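Local coordinates for malonyl CoA-acyl carrier protein transacylase (Burkholderia pseudomallei, PDB 3G87) that probably transfers the malonyl group from malonyl-CoA to holo acyl carrier protein, releasing coenzyme A, at residues A[88-100]-A[237-251]. Sequence-based numbering, arbitrary orientation.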
ATOM      1  N   LEU A  88      -3.675  12.383   4.557  1.00 18.21           N
ATOM      2  CA  LEU A  88      -2.957  11.485   3.640  1.00 17.97           C
ATOM      3  C   LEU A  88      -2.994  10.010   4.129  1.00 17.68           C
ATOM      4  O   LEU A  88      -2.859   9.737   5.341  1.00 17.50           O
ATOM      5  CB  LEU A  88      -1.501  11.975   3.457  1.00 16.61           C
ATOM      6  CG  LEU A  88      -1.385  13.333   2.769  1.00 17.25           C
ATOM      7  CD1 LEU A  88      -0.174  14.084   3.263  1.00 17.81           C
ATOM      8  CD2 LEU A  88      -1.300  13.142   1.267  1.00 17.16           C
ATOM      9  N   ALA A  89      -3.189   9.080   3.186  1.00 16.23           N
ATOM     10  CA  ALA A  89      -3.116   7.665   3.500  1.00 16.84           C
ATOM     11  C   ALA A  89      -2.624   6.913   2.275  1.00 17.29           C
ATOM     12  O   ALA A  89      -2.983   7.257   1.164  1.00 18.12           O
ATOM     13  CB  ALA A  89      -4.501   7.097   4.003  1.00 14.36           C
ATOM     14  N   GLY A  90      -1.799   5.886   2.490  1.00 18.09           N
ATOM     15  CA  GLY A  90      -1.334   5.031   1.405  1.00 18.42           C
ATOM     16  C   GLY A  90      -1.328   3.550   1.749  1.00 17.96           C
ATOM     17  O   GLY A  90      -1.083   3.184   2.886  1.00 18.19           O
ATOM     18  N   HIS A  91      -1.549   2.705   0.747  1.00 17.60           N
ATOM     19  CA  HIS A  91      -1.728   1.284   0.986  1.00 18.07           C
ATOM     20  C   HIS A  91      -0.432   0.503   0.809  1.00 18.13           C
ATOM     21  O   HIS A  91       0.020   0.214  -0.317  1.00 19.14           O
ATOM     22  CB  HIS A  91      -2.845   0.734   0.092  1.00 19.32           C
ATOM     23  CG  HIS A  91      -3.404  -0.574   0.557  1.00 18.50           C
ATOM     24  ND1 HIS A  91      -2.652  -1.733   0.595  1.00 16.76           N
ATOM     25  CD2 HIS A  91      -4.638  -0.908   1.003  1.00 18.65           C
ATOM     26  CE1 HIS A  91      -3.408  -2.727   1.030  1.00 17.83           C
ATOM     27  NE2 HIS A  91      -4.611  -2.252   1.307  1.00 16.00           N
ATOM     28  N   SER A  92       0.184   0.204   1.948  1.00 17.82           N
ATOM     29  CA  SER A  92       1.460  -0.481   2.052  1.00 16.19           C
ATOM     30  C   SER A  92       2.540   0.334   1.313  1.00 16.77           C
ATOM     31  O   SER A  92       3.019   1.324   1.862  1.00 16.07           O
ATOM     32  CB  SER A  92       1.292  -1.926   1.612  1.00 15.66           C
ATOM     33  OG  SER A  92       2.553  -2.546   1.522  1.00 18.04           O
ATOM     34  N   LEU A  93       2.891   0.004   0.079  1.00 15.74           N
ATOM     35  CA  LEU A  93       3.729   0.857  -0.719  1.00 15.95           C
ATOM     36  C   LEU A  93       3.272   2.305  -0.758  1.00 16.64           C
ATOM     37  O   LEU A  93       4.027   3.156  -0.533  1.00 18.14           O
ATOM     38  CB  LEU A  93       3.959   0.332  -2.130  1.00 14.46           C
ATOM     39  CG  LEU A  93       4.894   1.092  -3.064  1.00 15.75           C
ATOM     40  CD1 LEU A  93       4.377   2.339  -3.665  1.00 11.40           C
ATOM     41  CD2 LEU A  93       6.258   1.278  -2.538  1.00 13.66           C
ATOM     42  N   GLY A  94       2.018   2.536  -1.056  1.00 16.70           N
ATOM     43  CA  GLY A  94       1.427   3.839  -1.054  1.00 16.48           C
ATOM     44  C   GLY A  94       1.615   4.728   0.134  1.00 16.22           C
ATOM     45  O   GLY A  94       1.485   5.865   0.027  1.00 17.05           O
ATOM     46  N   GLU A  95       1.964   4.174   1.253  1.00 16.50           N
ATOM     47  CA  GLU A  95       2.271   4.933   2.426  1.00 16.75           C
ATOM     48  C   GLU A  95       3.523   5.806   2.243  1.00 17.34           C
ATOM     49  O   GLU A  95       3.603   6.877   2.739  1.00 17.80           O
ATOM     50  CB  GLU A  95       2.337   4.002   3.630  1.00 16.99           C
ATOM     51  CG  GLU A  95       2.669   4.589   4.929  1.00 19.68           C
ATOM     52  CD  GLU A  95       2.135   3.817   6.096  1.00 21.30           C
ATOM     53  OE1 GLU A  95       2.882   3.391   6.935  1.00 21.60           O
ATOM     54  OE2 GLU A  95       0.969   3.657   6.207  1.00 22.60           O
ATOM     55  N   PHE A  96       4.456   5.315   1.463  1.00 16.98           N
ATOM     56  CA  PHE A  96       5.603   6.055   1.088  1.00 15.99           C
ATOM     57  C   PHE A  96       5.297   7.302   0.328  1.00 16.00           C
ATOM     58  O   PHE A  96       5.876   8.271   0.585  1.00 16.13           O
ATOM     59  CB  PHE A  96       6.570   5.189   0.342  1.00 16.45           C
ATOM     60  CG  PHE A  96       7.298   4.273   1.207  1.00 19.19           C
ATOM     61  CD1 PHE A  96       8.460   4.638   1.794  1.00 17.68           C
ATOM     62  CD2 PHE A  96       6.798   3.043   1.477  1.00 20.69           C
ATOM     63  CE1 PHE A  96       9.074   3.797   2.597  1.00 20.33           C
ATOM     64  CE2 PHE A  96       7.429   2.231   2.264  1.00 23.24           C
ATOM     65  CZ  PHE A  96       8.567   2.595   2.833  1.00 20.28           C
ATOM     66  N   ASN A  97       4.343   7.262  -0.577  1.00 16.05           N
ATOM     67  CA  ASN A  97       3.864   8.475  -1.236  1.00 16.04           C
ATOM     68  C   ASN A  97       3.069   9.428  -0.338  1.00 15.21           C
ATOM     69  O   ASN A  97       3.074  10.628  -0.610  1.00 16.91           O
ATOM     70  CB  ASN A  97       3.012   8.131  -2.435  1.00 16.02           C
ATOM     71  CG  ASN A  97       3.780   7.410  -3.477  1.00 18.10           C
ATOM     72  OD1 ASN A  97       3.670   6.170  -3.602  1.00 14.67           O
ATOM     73  ND2 ASN A  97       4.556   8.168  -4.273  1.00 17.57           N
ATOM     74  N   ALA A  98       2.343   8.910   0.655  1.00 13.84           N
ATOM     75  CA  ALA A  98       1.675   9.745   1.715  1.00 12.53           C
ATOM     76  C   ALA A  98       2.722  10.509   2.521  1.00 12.69           C
ATOM     77  O   ALA A  98       2.589  11.711   2.738  1.00 13.02           O
ATOM     78  CB  ALA A  98       0.834   8.858   2.683  1.00  9.23           C
ATOM     79  N   LEU A  99       3.741   9.789   3.010  1.00 12.89           N
ATOM     80  CA  LEU A  99       4.850  10.400   3.742  1.00 13.76           C
ATOM     81  C   LEU A  99       5.578  11.428   2.864  1.00 15.22           C
ATOM     82  O   LEU A  99       5.936  12.520   3.362  1.00 16.81           O
ATOM     83  CB  LEU A  99       5.825   9.340   4.278  1.00 13.43           C
ATOM     84  CG  LEU A  99       5.279   8.353   5.328  1.00 14.28           C
ATOM     85  CD1 LEU A  99       6.282   7.205   5.644  1.00 12.85           C
ATOM     86  CD2 LEU A  99       4.862   9.139   6.618  1.00 12.63           C
ATOM     87  N   LEU A 100       5.724  11.127   1.557  1.00 14.34           N
ATOM     88  CA  LEU A 100       6.320  12.086   0.626  1.00 14.11           C
ATOM     89  C   LEU A 100       5.510  13.401   0.569  1.00 14.88           C
ATOM     90  O   LEU A 100       6.064  14.481   0.743  1.00 14.83           O
ATOM     91  CB  LEU A 100       6.433  11.478  -0.771  1.00 12.54           C
ATOM     92  CG  LEU A 100       6.933  12.444  -1.837  1.00 13.53           C
ATOM     93  CD1 LEU A 100       8.351  12.953  -1.549  1.00 16.24           C
ATOM     94  CD2 LEU A 100       6.862  11.782  -3.267  1.00 14.74           C
ATOM     95  N   VAL A 237       7.979   8.272  12.994  1.00 35.87           N
ATOM     96  CA  VAL A 237       7.869   8.005  11.578  1.00 34.71           C
ATOM     97  C   VAL A 237       8.633   6.774  11.161  1.00 35.47           C
ATOM     98  O   VAL A 237       8.086   5.899  10.605  1.00 35.89           O
ATOM     99  CB  VAL A 237       8.247   9.218  10.737  1.00 34.05           C
ATOM    100  CG1 VAL A 237       7.910   9.022   9.333  1.00 31.54           C
ATOM    101  CG2 VAL A 237       7.605  10.442  11.285  1.00 32.04           C
ATOM    102  N   SER A 238       9.912   6.707  11.439  1.00 36.50           N
ATOM    103  CA  SER A 238      10.643   5.522  11.102  1.00 37.14           C
ATOM    104  C   SER A 238      10.130   4.356  11.852  1.00 36.98           C
ATOM    105  O   SER A 238      10.058   3.295  11.343  1.00 36.25           O
ATOM    106  CB  SER A 238      12.114   5.697  11.373  1.00 37.40           C
ATOM    107  OG  SER A 238      12.507   6.873  10.802  1.00 39.18           O
ATOM    108  N   GLU A 239       9.755   4.539  13.087  1.00 38.03           N
ATOM    109  CA  GLU A 239       9.127   3.454  13.804  1.00 39.99           C
ATOM    110  C   GLU A 239       7.905   2.908  13.041  1.00 39.78           C
ATOM    111  O   GLU A 239       7.817   1.728  12.773  1.00 40.57           O
ATOM    112  CB  GLU A 239       8.764   3.899  15.216  1.00 40.86           C
ATOM    113  CG  GLU A 239       8.232   2.824  16.108  1.00 46.47           C
ATOM    114  CD  GLU A 239       7.519   3.344  17.352  1.00 52.99           C
ATOM    115  OE1 GLU A 239       6.279   3.248  17.462  1.00 52.84           O
ATOM    116  OE2 GLU A 239       8.209   3.845  18.233  1.00 55.44           O
ATOM    117  N   GLY A 240       6.990   3.782  12.653  1.00 38.85           N
ATOM    118  CA  GLY A 240       5.764   3.380  12.008  1.00 37.72           C
ATOM    119  C   GLY A 240       5.992   2.737  10.699  1.00 37.66           C
ATOM    120  O   GLY A 240       5.324   1.829  10.299  1.00 37.95           O
ATOM    121  N   LEU A 241       7.010   3.215  10.040  1.00 36.70           N
ATOM    122  CA  LEU A 241       7.303   2.819   8.708  1.00 35.55           C
ATOM    123  C   LEU A 241       7.825   1.433   8.715  1.00 35.60           C
ATOM    124  O   LEU A 241       7.515   0.664   7.880  1.00 35.35           O
ATOM    125  CB  LEU A 241       8.308   3.783   8.128  1.00 34.25           C
ATOM    126  CG  LEU A 241       8.390   3.780   6.623  1.00 33.80           C
ATOM    127  CD1 LEU A 241       7.047   3.609   6.029  1.00 26.14           C
ATOM    128  CD2 LEU A 241       9.124   4.899   6.033  1.00 31.64           C
ATOM    129  N   ALA A 242       8.646   1.130   9.698  1.00 36.63           N
ATOM    130  CA  ALA A 242       9.293  -0.161   9.783  1.00 37.07           C
ATOM    131  C   ALA A 242       8.325  -1.213  10.259  1.00 37.21           C
ATOM    132  O   ALA A 242       8.218  -2.251   9.708  1.00 38.65           O
ATOM    133  CB  ALA A 242      10.393  -0.092  10.657  1.00 37.06           C
ATOM    134  N   GLN A 243       7.612  -0.946  11.308  1.00 36.09           N
ATOM    135  CA  GLN A 243       6.641  -1.879  11.785  1.00 35.16           C
ATOM    136  C   GLN A 243       5.609  -2.277  10.728  1.00 32.74           C
ATOM    137  O   GLN A 243       5.110  -3.353  10.739  1.00 32.34           O
ATOM    138  CB  GLN A 243       6.024  -1.308  13.041  1.00 35.68           C
ATOM    139  CG  GLN A 243       5.884  -2.291  14.150  1.00 41.51           C
ATOM    140  CD  GLN A 243       7.162  -2.894  14.658  1.00 47.37           C
ATOM    141  OE1 GLN A 243       8.164  -2.218  14.862  1.00 50.54           O
ATOM    142  NE2 GLN A 243       7.116  -4.173  14.922  1.00 47.52           N
ATOM    143  N   GLN A 244       5.356  -1.383   9.798  1.00 30.80           N
ATOM    144  CA  GLN A 244       4.408  -1.582   8.710  1.00 29.45           C
ATOM    145  C   GLN A 244       4.554  -2.922   7.974  1.00 28.43           C
ATOM    146  O   GLN A 244       3.606  -3.570   7.698  1.00 27.31           O
ATOM    147  CB  GLN A 244       4.526  -0.392   7.746  1.00 29.10           C
ATOM    148  CG  GLN A 244       3.370  -0.105   6.883  1.00 29.87           C
ATOM    149  CD  GLN A 244       3.729  -0.083   5.426  1.00 30.12           C
ATOM    150  OE1 GLN A 244       4.416  -0.916   4.966  1.00 31.51           O
ATOM    151  NE2 GLN A 244       3.265   0.870   4.725  1.00 30.57           N
ATOM    152  N   ILE A 245       5.790  -3.313   7.706  1.00 26.18           N
ATOM    153  CA  ILE A 245       6.148  -4.470   6.925  1.00 24.06           C
ATOM    154  C   ILE A 245       5.688  -5.823   7.444  1.00 23.61           C
ATOM    155  O   ILE A 245       5.303  -6.647   6.689  1.00 21.97           O
ATOM    156  CB  ILE A 245       7.688  -4.478   6.673  1.00 23.83           C
ATOM    157  CG1 ILE A 245       8.061  -3.577   5.536  1.00 23.28           C
ATOM    158  CG2 ILE A 245       8.205  -5.828   6.423  1.00 21.51           C
ATOM    159  CD1 ILE A 245       9.393  -3.064   5.631  1.00 26.49           C
ATOM    160  N   ALA A 246       5.754  -6.039   8.739  1.00 23.58           N
ATOM    161  CA  ALA A 246       5.331  -7.294   9.295  1.00 23.84           C
ATOM    162  C   ALA A 246       3.945  -7.293   9.956  1.00 24.23           C
ATOM    163  O   ALA A 246       3.546  -8.259  10.528  1.00 23.88           O
ATOM    164  CB  ALA A 246       6.370  -7.828  10.224  1.00 23.82           C
ATOM    165  N   SER A 247       3.233  -6.191   9.824  1.00 23.82           N
ATOM    166  CA  SER A 247       1.967  -5.972  10.468  1.00 22.91           C
ATOM    167  C   SER A 247       0.849  -5.958   9.453  1.00 22.00           C
ATOM    168  O   SER A 247       1.078  -5.643   8.357  1.00 22.61           O
ATOM    169  CB  SER A 247       2.010  -4.647  11.185  1.00 23.61           C
ATOM    170  OG  SER A 247       2.624  -4.773  12.411  1.00 26.87           O
ATOM    171  N   PRO A 248      -0.371  -6.274   9.827  1.00 20.48           N
ATOM    172  CA  PRO A 248      -1.463  -6.128   8.832  1.00 18.82           C
ATOM    173  C   PRO A 248      -1.764  -4.685   8.452  1.00 17.53           C
ATOM    174  O   PRO A 248      -1.565  -3.746   9.230  1.00 19.14           O
ATOM    175  CB  PRO A 248      -2.684  -6.800   9.495  1.00 18.01           C
ATOM    176  CG  PRO A 248      -2.275  -7.098  10.894  1.00 20.30           C
ATOM    177  CD  PRO A 248      -0.774  -7.023  11.034  1.00 19.84           C
ATOM    178  N   VAL A 249      -2.218  -4.514   7.245  1.00 16.36           N
ATOM    179  CA  VAL A 249      -2.497  -3.200   6.732  1.00 16.78           C
ATOM    180  C   VAL A 249      -3.913  -2.918   7.140  1.00 17.57           C
ATOM    181  O   VAL A 249      -4.862  -3.648   6.747  1.00 18.25           O
ATOM    182  CB  VAL A 249      -2.401  -3.167   5.207  1.00 15.88           C
ATOM    183  CG1 VAL A 249      -2.992  -1.873   4.653  1.00 19.39           C
ATOM    184  CG2 VAL A 249      -0.955  -3.335   4.753  1.00 15.07           C
ATOM    185  N   ARG A 250      -4.101  -1.859   7.906  1.00 17.50           N
ATOM    186  CA  ARG A 250      -5.456  -1.642   8.442  1.00 17.51           C
ATOM    187  C   ARG A 250      -6.145  -0.564   7.669  1.00 16.89           C
ATOM    188  O   ARG A 250      -6.480   0.504   8.201  1.00 17.15           O
ATOM    189  CB  ARG A 250      -5.402  -1.357   9.929  1.00 17.47           C
ATOM    190  CG  ARG A 250      -5.163  -2.675  10.739  1.00 20.62           C
ATOM    191  CD  ARG A 250      -4.658  -2.361  12.179  1.00 24.91           C
ATOM    192  NE  ARG A 250      -5.709  -1.870  13.051  1.00 24.15           N
ATOM    193  CZ  ARG A 250      -5.491  -1.335  14.252  1.00 27.88           C
ATOM    194  NH1 ARG A 250      -4.257  -1.179  14.694  1.00 24.35           N
ATOM    195  NH2 ARG A 250      -6.511  -0.916  15.000  1.00 26.54           N
ATOM    196  N   TRP A 251      -6.410  -0.867   6.420  1.00 16.82           N
ATOM    197  CA  TRP A 251      -7.034   0.014   5.495  1.00 16.58           C
ATOM    198  C   TRP A 251      -8.439   0.498   5.833  1.00 17.87           C
ATOM    199  O   TRP A 251      -8.675   1.679   5.823  1.00 19.17           O
ATOM    200  CB  TRP A 251      -6.941  -0.511   4.085  1.00 15.60           C
ATOM    201  CG  TRP A 251      -7.346   0.489   3.148  1.00 15.34           C
ATOM    202  CD1 TRP A 251      -8.508   0.542   2.484  1.00  9.74           C
ATOM    203  CD2 TRP A 251      -6.648   1.664   2.817  1.00 13.40           C
ATOM    204  NE1 TRP A 251      -8.573   1.627   1.747  1.00 14.57           N
ATOM    205  CE2 TRP A 251      -7.442   2.354   1.924  1.00 14.50           C
ATOM    206  CE3 TRP A 251      -5.406   2.187   3.164  1.00 13.88           C
ATOM    207  CZ2 TRP A 251      -7.051   3.534   1.366  1.00 15.52           C
ATOM    208  CZ3 TRP A 251      -5.025   3.344   2.630  1.00 15.88           C
ATOM    209  CH2 TRP A 251      -5.840   4.024   1.736  1.00 14.61           C
TER
HETATM  210  O   HOH W   1       2.544   2.408   9.464  1.00 25.39           O
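V237 sets CG1 against CD2 of L99, 4.1 Å away, where helix 237-243 begins beside the last turn of 94-101, nearly antiparallel at 165°. A water donates to G240 O and E95 OE1, bridging the helices at that buried carboxylate; OE1 also bonds Y232 OH, and OE2 N226 N. L241 puts CD1 over a face of the F96 ring in a CH-pi contact, 4.1 Å from the centroid, and CD2 3.6 Å from F96 CE1; both methyls also press on L99 CD1.

A bend in the Q244 side chain (chi2 -124°) turns NE2 towards S92 O, close to the amide plane, for a 2.9 Å hydrogen bond. The same oxygen accepts from E95 N on the opposite face of its plane, so two donors hold S92, the serine of a probable GxSxG nucleophile elbow; its OG bonds H196 and R117. V249 CG1 lies over a face of the H91 imidazole, a CH-pi contact 3.8 Å from its centroid, and H91 NE2 is hydrogen-bonded to N158 OD1. W251 meets that ring obliquely, planes 46° apart, and reaches A89.

Helix 237-243 and W251, first residue of helix 251-264, pack against strand 87-90 and helix 94-101, the latter flanked by helices 59-81 and 107-123.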